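Local coordinates for periplasmic binding protein (Veillonella parvula, PDB 4MO9) that is a TroA-like, FepB-type solute-binding protein that probably captures an iron complex in the periplasm and delivers it to an ABC importer, at residues A[67-72]-A[95-100]; A[276-282]-A[361-366]; A[198-202]-A[333-337]. Numbering follows the deposited sequence.

Contact 1: residues A[67-72]-A[95-100]; sequences IAGMDT and IPVVGT
Ile95 overlaps the selenomethionine Met70: in its m,t rotamer it sets CG2 3.9 Å from Met70 CB and CD1 3.8 Å from Ile67 CG2. A branched aliphatic residue suits this place because its two arms reach two neighbours at once. Behind it, the extended 95-100 runs alongside 67-72, the end-to-end directions 52° apart, with Gly69 facing Pro96, Met70 facing Val97 (CA-CA 4.8 Å) and Asp71 facing Val98. Two backbone hydrogen bonds straddle Val97 in the pattern of a single parallel bridge: Met70 N to Pro96 O, 2.9 Å, and Val98 N to Met70 O, 2.8 Å. CA-H...O contacts accompany them, Val97 CA to Met70 O at 3.2 Å and Gly69 CA to Pro96 O at 3.5 Å. Gly69 fits because an ideal CB there would lie a tight 3.0 Å from Val98 CG1. The chain turns a corner at Ala68 in strand 67-69, outermost in the parallel sheet; the loop pairs with Met70 beyond it. Farther along, Thr72 CG2 meets Val97 CG1 at 3.4 Å. One water joins Asp71 OD2 (2.8 Å) to Thr100 OG1 (2.7 Å); a second joins Thr72 N (2.9 Å), Val98 O (2.6 Å) and Thr100 OG1 (2.7 Å). Asp71 OD1 bonds Ser46, and the Thr100 side chain is about 6 Å from bound trimethylamine oxide. Backbone bonds and waters thus hold the polar end; aliphatic groups pack the other.

Contact 2: residues A[276-282]-A[361-366]; sequences LGFEATE and SGIWFM
Three side chains, those of Ile363, Phe278 and Trp364, dominate the meeting of the 276-282 loop with 361-366. Between them run two backbone hydrogen bonds, Gly277 N to Ile363 O (2.7 Å) and Ile363 N to Gly277 O (3.0 Å), which make one antiparallel hydrogen-bonded pair, CA-CA 5.2 Å. Ile363, in its m,m rotamer, fills the curl of the loop: CG2 lies 3.9 Å from Leu276 CD2, CB 4.0 Å from Ala280 CB, and CG1 3.7 Å from Ala280 O, a branched residue touching several walls. The Trp364 CA-CB bond points away, yet chi1 near -57° and chi2 near 87° fold its indole back beneath Gly277, whose CA sits 3.8 Å from the six-membered ring centroid, 10° off the normal, a CH-pi contact. Trp364 NE1 bonds Ser361 O at 2.8 Å, fixing the ring. Its edge then points at the face of Phe278 (chi1 m), a T-shaped pair with centroids 5.1 Å apart, planes at 86° and Trp364 CZ2 3.6 Å from Phe278 CE2. Glycines suit both backbones: Gly277 (phi 111°) and Gly362 (phi 88°) are strained for other residues, and a CB on Gly362 would clash with Gly277 O. Phe278 also stacks on His84 of helix 79-88. The arrangement is an isolated beta-bridge leading into 365-367, the antiparallel edge strand of the second lobe's mixed sheet in a solute-binding protein fold.

Contact 3: residues A[198-202]-A[333-337]; sequences PKPTV and TFYPE
Pro200 is the bump of this contact, and the end of helix 324-334 provides the hollow. The segment 198-202 is extended throughout, so Pro200 and Val202 face the helix end while Thr201 between them turns away. The Pro200 ring, puckered C-gamma endo, pushes between two consecutive aromatic residues: its CG lies 3.8 Å from Phe334 CB and 3.8 Å from Phe334 O, while its CD lies 3.7 Å from Tyr335 CZ and 3.5 Å from Tyr335 OH. A compact, rigid ring suits a wedge that must fit such a notch, with Pro200 CA 6.4 Å from Phe334 CA. The chain leaves helical geometry at Tyr335 (phi -133°, psi 70°), so the side chains of Phe334 and Tyr335 set off toward the same side, and Pro200 sits between them. Farther along the strand, Val202 CG2 meets Phe334 CE1 at a looser 4.1 Å, and the Phe334 side chain also touches Ile259 of strand 259-263. At the other end, Tyr335 OH approaches Lys199 CA at 3.6 Å and Lys199 CG at 3.7 Å. That hydroxyl bonds Gly232 O and accepts from a water 2.4 Å away, which also takes a weak bond from Lys199 NZ (3.5 Å). With no direct hydrogen bond between the segments, a helix end is joined to the start of strand 201-206 chiefly by apolar shape fit, Tyr335 OH being satisfied and Lys199 NZ only weakly linked.

In the fold
From the N terminus, contact 1 closes first, bringing 95-100 back to 67-72 after a mostly helical excursion in the first lobe. The long helix 171-194 then precedes 198-202, which opens contact 3; 276-282 opens contact 2, 333-337 closes contact 3, and 361-366 closes contact 2. Contacts 2 and 3 therefore cross, both reaching the mixed sheet of the second lobe, their nearest atoms about 7 Å apart. Contact 1 lies in series with both, about 29 Å from contact 3 at nearest atoms, on the opposite side of the chain's centre. Helix 79-88, inside the excursion closed by contact 1, touches contact 2 and so links the lobes.

Contact 1: residues A[67-72]-A[95-100]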
loop_
_atom_site.group_PDB
_atom_site.type_symbol
_atom_site.label_atom_id
_atom_site.label_comp_id
_atom_site.label_asym_id
_atom_site.label_seq_id
_atom_site.Cartn_x
_atom_site.Cartn_y
_atom_site.Cartn_z
ATOM N N ILE A 67 -17.643 12.373 0.085
ATOM C CA ILE A 67 -17.057 12.042 1.386
ATOM C C ILE A 67 -17.691 12.878 2.499
ATOM O O ILE A 67 -17.616 14.107 2.468
ATOM C CB ILE A 67 -15.533 12.278 1.398
ATOM C CG1 ILE A 67 -14.835 11.387 0.361
ATOM C CG2 ILE A 67 -14.960 12.022 2.797
ATOM C CD1 ILE A 67 -13.395 11.792 0.078
ATOM N N ALA A 68 -18.313 12.216 3.475
ATOM C CA ALA A 68 -18.941 12.911 4.603
ATOM C C ALA A 68 -18.006 13.013 5.819
ATOM O O ALA A 68 -18.129 13.940 6.637
ATOM C CB ALA A 68 -20.217 12.210 4.997
ATOM N N GLY A 69 -17.091 12.048 5.942
ATOM C CA GLY A 69 -16.178 12.005 7.070
ATOM C C GLY A 69 -14.785 11.589 6.659
ATOM O O GLY A 69 -14.597 10.543 6.015
HETATM N N MSE A 70 -13.804 12.403 7.047
HETATM C CA MSE A 70 -12.409 12.195 6.688
HETATM C C MSE A 70 -11.642 11.676 7.906
HETATM O O MSE A 70 -11.710 12.275 8.983
HETATM C CB MSE A 70 -11.822 13.531 6.208
HETATM C CG MSE A 70 -10.300 13.606 6.149
HETATM SE SE MSE A 70 -9.526 12.431 4.784
HETATM C CE MSE A 70 -10.385 13.204 3.255
ATOM N N ASP A 71 -10.942 10.554 7.757
ATOM C CA ASP A 71 -10.122 10.037 8.853
ATOM C C ASP A 71 -8.805 10.810 8.894
ATOM O O ASP A 71 -8.555 11.659 8.028
ATOM C CB ASP A 71 -9.844 8.541 8.686
ATOM C CG ASP A 71 -9.105 8.229 7.400
ATOM O OD1 ASP A 71 -9.329 8.936 6.393
ATOM O OD2 ASP A 71 -8.289 7.277 7.387
ATOM N N THR A 72 -7.964 10.522 9.887
ATOM C CA THR A 72 -6.715 11.271 10.068
ATOM C C THR A 72 -5.478 10.459 9.711
ATOM O O THR A 72 -4.350 10.869 10.008
ATOM C CB THR A 72 -6.549 11.756 11.517
ATOM O OG1 THR A 72 -6.395 10.629 12.380
ATOM C CG2 THR A 72 -7.762 12.539 11.952
ATOM N N ILE A 95 -13.490 18.758 5.002
ATOM C CA ILE A 95 -14.414 17.684 5.354
ATOM C C ILE A 95 -14.303 17.383 6.851
ATOM O O ILE A 95 -13.195 17.264 7.375
ATOM C CB ILE A 95 -14.110 16.399 4.540
ATOM C CG1 ILE A 95 -14.210 16.677 3.032
ATOM C CG2 ILE A 95 -15.049 15.265 4.941
ATOM C CD1 ILE A 95 -13.647 15.541 2.162
ATOM N N PRO A 96 -15.450 17.273 7.546
ATOM C CA PRO A 96 -15.443 16.931 8.975
ATOM C C PRO A 96 -14.550 15.726 9.262
ATOM O O PRO A 96 -14.585 14.745 8.514
ATOM C CB PRO A 96 -16.911 16.592 9.250
ATOM C CG PRO A 96 -17.663 17.486 8.301
ATOM C CD PRO A 96 -16.816 17.527 7.046
ATOM N N VAL A 97 -13.749 15.813 10.319
ATOM C CA VAL A 97 -12.798 14.761 10.669
ATOM C C VAL A 97 -13.461 13.708 11.562
ATOM O O VAL A 97 -14.267 14.063 12.429
ATOM C CB VAL A 97 -11.569 15.377 11.378
ATOM C CG1 VAL A 97 -10.672 14.303 11.970
ATOM C CG2 VAL A 97 -10.777 16.247 10.407
ATOM N N VAL A 98 -13.160 12.425 11.338
ATOM C CA VAL A 98 -13.645 11.357 12.222
ATOM C C VAL A 98 -12.481 10.559 12.812
ATOM O O VAL A 98 -11.384 10.532 12.243
ATOM C CB VAL A 98 -14.599 10.363 11.501
ATOM C CG1 VAL A 98 -15.844 11.070 11.025
ATOM C CG2 VAL A 98 -13.889 9.700 10.321
ATOM N N GLY A 99 -12.717 9.903 13.946
ATOM C CA GLY A 99 -11.681 9.083 14.547
ATOM C C GLY A 99 -11.403 7.833 13.727
ATOM O O GLY A 99 -12.018 7.617 12.671
ATOM N N THR A 100 -10.485 7.002 14.213
ATOM C CA THR A 100 -10.167 5.744 13.553
ATOM C C THR A 100 -10.572 4.565 14.445
ATOM O O THR A 100 -10.308 4.575 15.647
ATOM C CB THR A 100 -8.665 5.698 13.186
ATOM O OG1 THR A 100 -8.416 6.641 12.132
ATOM C CG2 THR A 100 -8.259 4.320 12.706
HETATM O O HOH W 1 -8.131 5.677 9.657
HETATM O O HOH W 2 -9.137 9.251 12.181
#

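Contact 2: residues A[276-282]-A[361-366]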
loop_
_atom_site.group_PDB
_atom_site.type_symbol
_atom_site.label_atom_id
_atom_site.label_comp_id
_atom_site.label_asym_id
_atom_site.label_seq_id
_atom_site.Cartn_x
_atom_site.Cartn_y
_atom_site.Cartn_z
ATOM N N LEU A 276 11.518 8.023 0.762
ATOM C CA LEU A 276 10.846 7.928 -0.533
ATOM C C LEU A 276 9.521 8.674 -0.432
ATOM O O LEU A 276 9.115 9.052 0.676
ATOM C CB LEU A 276 10.599 6.465 -0.912
ATOM C CG LEU A 276 11.861 5.650 -1.247
ATOM C CD1 LEU A 276 11.469 4.205 -1.596
ATOM C CD2 LEU A 276 12.605 6.295 -2.389
ATOM N N GLY A 277 8.859 8.894 -1.571
ATOM C CA GLY A 277 7.563 9.565 -1.591
ATOM C C GLY A 277 7.622 10.949 -2.223
ATOM O O GLY A 277 8.529 11.244 -3.011
ATOM N N PHE A 278 6.668 11.810 -1.868
ATOM C CA PHE A 278 6.574 13.144 -2.471
ATOM C C PHE A 278 7.656 14.103 -2.008
ATOM O O PHE A 278 7.964 15.074 -2.708
ATOM C CB PHE A 278 5.193 13.754 -2.207
ATOM C CG PHE A 278 4.087 13.060 -2.945
ATOM C CD1 PHE A 278 3.884 13.301 -4.304
ATOM C CD2 PHE A 278 3.260 12.154 -2.292
ATOM C CE1 PHE A 278 2.864 12.655 -4.995
ATOM C CE2 PHE A 278 2.237 11.504 -2.973
ATOM C CZ PHE A 278 2.039 11.755 -4.329
ATOM N N GLU A 279 8.219 13.845 -0.829
ATOM C CA GLU A 279 9.290 14.684 -0.298
ATOM C C GLU A 279 10.591 13.919 -0.351
ATOM O O GLU A 279 11.148 13.549 0.685
ATOM C CB GLU A 279 9.010 15.080 1.144
ATOM C CG GLU A 279 7.642 15.644 1.339
ATOM C CD GLU A 279 7.657 16.998 1.994
ATOM O OE1 GLU A 279 8.730 17.418 2.489
ATOM O OE2 GLU A 279 6.588 17.645 2.007
ATOM N N ALA A 280 11.077 13.695 -1.563
ATOM C CA ALA A 280 12.241 12.866 -1.781
ATOM C C ALA A 280 12.912 13.358 -3.043
ATOM O O ALA A 280 12.232 13.753 -3.995
ATOM C CB ALA A 280 11.827 11.414 -1.942
ATOM N N THR A 281 14.241 13.353 -3.051
ATOM C CA THR A 281 14.982 13.651 -4.266
ATOM C C THR A 281 15.912 12.486 -4.579
ATOM O O THR A 281 16.268 11.715 -3.683
ATOM C CB THR A 281 15.816 14.929 -4.123
ATOM O OG1 THR A 281 16.924 14.676 -3.251
ATOM C CG2 THR A 281 14.957 16.060 -3.563
ATOM N N GLU A 282 16.298 12.360 -5.844
ATOM C CA GLU A 282 17.190 11.288 -6.276
ATOM C C GLU A 282 18.500 11.264 -5.471
ATOM O O GLU A 282 18.898 10.215 -4.960
ATOM C CB GLU A 282 17.481 11.426 -7.774
ATOM C CG GLU A 282 18.503 10.445 -8.328
ATOM C CD GLU A 282 17.946 9.042 -8.488
ATOM O OE1 GLU A 282 16.703 8.889 -8.541
ATOM O OE2 GLU A 282 18.758 8.093 -8.569
ATOM N N SER A 361 4.451 12.844 -8.782
ATOM C CA SER A 361 5.831 13.317 -8.595
ATOM C C SER A 361 6.496 12.546 -7.451
ATOM O O SER A 361 5.897 11.632 -6.882
ATOM C CB SER A 361 5.894 14.818 -8.314
ATOM O OG SER A 361 5.391 15.101 -7.028
ATOM N N GLY A 362 7.736 12.898 -7.128
ATOM C CA GLY A 362 8.448 12.231 -6.050
ATOM C C GLY A 362 9.208 10.998 -6.514
ATOM O O GLY A 362 9.309 10.748 -7.718
ATOM N N ILE A 363 9.730 10.227 -5.559
ATOM C CA ILE A 363 10.581 9.068 -5.845
ATOM C C ILE A 363 10.050 7.853 -5.086
ATOM O O ILE A 363 9.862 7.917 -3.871
ATOM C CB ILE A 363 12.038 9.327 -5.396
ATOM C CG1 ILE A 363 12.557 10.661 -5.951
ATOM C CG2 ILE A 363 12.942 8.147 -5.770
ATOM C CD1 ILE A 363 12.927 10.621 -7.412
ATOM N N TRP A 364 9.831 6.745 -5.792
ATOM C CA TRP A 364 9.075 5.621 -5.235
ATOM C C TRP A 364 9.838 4.310 -5.309
ATOM O O TRP A 364 9.489 3.338 -4.634
ATOM C CB TRP A 364 7.718 5.509 -5.957
ATOM C CG TRP A 364 6.965 6.784 -5.847
ATOM C CD1 TRP A 364 7.046 7.868 -6.684
ATOM C CD2 TRP A 364 6.055 7.147 -4.801
ATOM N NE1 TRP A 364 6.218 8.878 -6.226
ATOM C CE2 TRP A 364 5.604 8.460 -5.071
ATOM C CE3 TRP A 364 5.571 6.490 -3.666
ATOM C CZ2 TRP A 364 4.685 9.121 -4.245
ATOM C CZ3 TRP A 364 4.666 7.148 -2.847
ATOM C CH2 TRP A 364 4.233 8.449 -3.138
ATOM N N PHE A 365 10.885 4.298 -6.130
ATOM C CA PHE A 365 11.713 3.114 -6.323
ATOM C C PHE A 365 13.147 3.573 -6.483
ATOM O O PHE A 365 13.400 4.716 -6.895
ATOM C CB PHE A 365 11.280 2.349 -7.572
ATOM C CG PHE A 365 9.852 1.862 -7.524
ATOM C CD1 PHE A 365 9.488 0.816 -6.677
ATOM C CD2 PHE A 365 8.879 2.443 -8.329
ATOM C CE1 PHE A 365 8.171 0.362 -6.630
ATOM C CE2 PHE A 365 7.560 1.985 -8.294
ATOM C CZ PHE A 365 7.211 0.945 -7.445
HETATM N N MSE A 366 14.096 2.698 -6.174
HETATM C CA MSE A 366 15.482 3.135 -6.167
HETATM C C MSE A 366 16.448 1.977 -6.242
HETATM O O MSE A 366 16.268 0.958 -5.573
HETATM C CB MSE A 366 15.766 3.964 -4.916
HETATM C CG MSE A 366 17.220 4.003 -4.537
HETATM SE SE MSE A 366 17.814 5.823 -4.429
HETATM C CE MSE A 366 17.466 6.301 -6.295
#

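Contact 3: residues A[198-202]-A[333-337]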
loop_
_atom_site.group_PDB
_atom_site.type_symbol
_atom_site.label_atom_id
_atom_site.label_comp_id
_atom_site.label_asym_id
_atom_site.label_seq_id
_atom_site.Cartn_x
_atom_site.Cartn_y
_atom_site.Cartn_z
ATOM N N PRO A 198 17.140 -20.685 -10.559
ATOM C CA PRO A 198 17.163 -20.584 -9.096
ATOM C C PRO A 198 16.576 -19.250 -8.630
ATOM O O PRO A 198 16.716 -18.236 -9.337
ATOM C CB PRO A 198 18.649 -20.641 -8.766
ATOM C CG PRO A 198 19.262 -21.392 -9.912
ATOM C CD PRO A 198 18.478 -20.954 -11.118
ATOM N N LYS A 199 15.908 -19.262 -7.479
ATOM C CA LYS A 199 15.344 -18.046 -6.916
ATOM C C LYS A 199 16.451 -17.255 -6.232
ATOM O O LYS A 199 17.287 -17.829 -5.527
ATOM C CB LYS A 199 14.236 -18.385 -5.920
ATOM C CG LYS A 199 13.114 -19.232 -6.528
ATOM C CD LYS A 199 11.974 -19.479 -5.545
ATOM C CE LYS A 199 10.834 -20.252 -6.208
ATOM N NZ LYS A 199 10.353 -19.601 -7.463
ATOM N N PRO A 200 16.481 -15.935 -6.458
ATOM C CA PRO A 200 17.459 -15.140 -5.714
ATOM C C PRO A 200 17.042 -15.024 -4.259
ATOM O O PRO A 200 15.841 -14.894 -3.975
ATOM C CB PRO A 200 17.412 -13.770 -6.402
ATOM C CG PRO A 200 16.123 -13.724 -7.098
ATOM C CD PRO A 200 15.781 -15.147 -7.485
ATOM N N THR A 201 18.015 -15.100 -3.361
ATOM C CA THR A 201 17.774 -14.897 -1.944
ATOM C C THR A 201 17.689 -13.398 -1.693
ATOM O O THR A 201 18.449 -12.621 -2.279
ATOM C CB THR A 201 18.889 -15.516 -1.075
ATOM O OG1 THR A 201 20.173 -15.077 -1.544
ATOM C CG2 THR A 201 18.828 -17.042 -1.125
ATOM N N VAL A 202 16.760 -12.987 -0.835
ATOM C CA VAL A 202 16.572 -11.566 -0.578
ATOM C C VAL A 202 16.417 -11.255 0.913
ATOM O O VAL A 202 15.708 -11.967 1.636
ATOM C CB VAL A 202 15.368 -11.008 -1.393
ATOM C CG1 VAL A 202 14.088 -11.766 -1.073
ATOM C CG2 VAL A 202 15.180 -9.527 -1.140
ATOM N N THR A 333 13.053 -6.772 -10.320
ATOM C CA THR A 333 14.290 -6.686 -9.525
ATOM C C THR A 333 14.927 -8.066 -9.403
ATOM O O THR A 333 16.144 -8.231 -9.576
ATOM C CB THR A 333 14.001 -6.127 -8.114
ATOM O OG1 THR A 333 13.561 -4.763 -8.224
ATOM C CG2 THR A 333 15.242 -6.192 -7.213
ATOM N N PHE A 334 14.092 -9.061 -9.112
ATOM C CA PHE A 334 14.557 -10.436 -8.971
ATOM C C PHE A 334 14.953 -11.063 -10.307
ATOM O O PHE A 334 15.891 -11.851 -10.358
ATOM C CB PHE A 334 13.495 -11.297 -8.282
ATOM C CG PHE A 334 13.054 -10.759 -6.945
ATOM C CD1 PHE A 334 13.944 -10.072 -6.139
ATOM C CD2 PHE A 334 11.740 -10.928 -6.502
ATOM C CE1 PHE A 334 13.546 -9.563 -4.912
ATOM C CE2 PHE A 334 11.336 -10.419 -5.273
ATOM C CZ PHE A 334 12.252 -9.733 -4.476
ATOM N N TYR A 335 14.223 -10.732 -11.377
ATOM C CA TYR A 335 14.469 -11.338 -12.694
ATOM C C TYR A 335 14.522 -10.303 -13.829
ATOM O O TYR A 335 13.610 -10.253 -14.668
ATOM C CB TYR A 335 13.376 -12.378 -12.991
ATOM C CG TYR A 335 13.282 -13.489 -11.963
ATOM C CD1 TYR A 335 12.329 -13.450 -10.959
ATOM C CD2 TYR A 335 14.150 -14.578 -11.998
ATOM C CE1 TYR A 335 12.233 -14.459 -10.011
ATOM C CE2 TYR A 335 14.061 -15.601 -11.054
ATOM C CZ TYR A 335 13.100 -15.534 -10.062
ATOM O OH TYR A 335 12.986 -16.536 -9.120
ATOM N N PRO A 336 15.588 -9.480 -13.856
ATOM C CA PRO A 336 15.714 -8.314 -14.743
ATOM C C PRO A 336 15.534 -8.619 -16.230
ATOM O O PRO A 336 14.827 -7.881 -16.925
ATOM C CB PRO A 336 17.149 -7.829 -14.482
ATOM C CG PRO A 336 17.433 -8.261 -13.086
ATOM C CD PRO A 336 16.715 -9.578 -12.912
ATOM N N GLU A 337 16.172 -9.683 -16.711
ATOM C CA GLU A 337 16.129 -10.023 -18.129
ATOM C C GLU A 337 14.777 -10.591 -18.553
ATOM O O GLU A 337 14.415 -10.522 -19.731
ATOM C CB GLU A 337 17.255 -11.000 -18.479
ATOM C CG GLU A 337 18.650 -10.459 -18.191
ATOM C CD GLU A 337 19.084 -9.376 -19.173
ATOM O OE1 GLU A 337 19.997 -8.592 -18.824
ATOM O OE2 GLU A 337 18.524 -9.317 -20.294
HETATM O O HOH W 3 12.642 -18.794 -9.969
#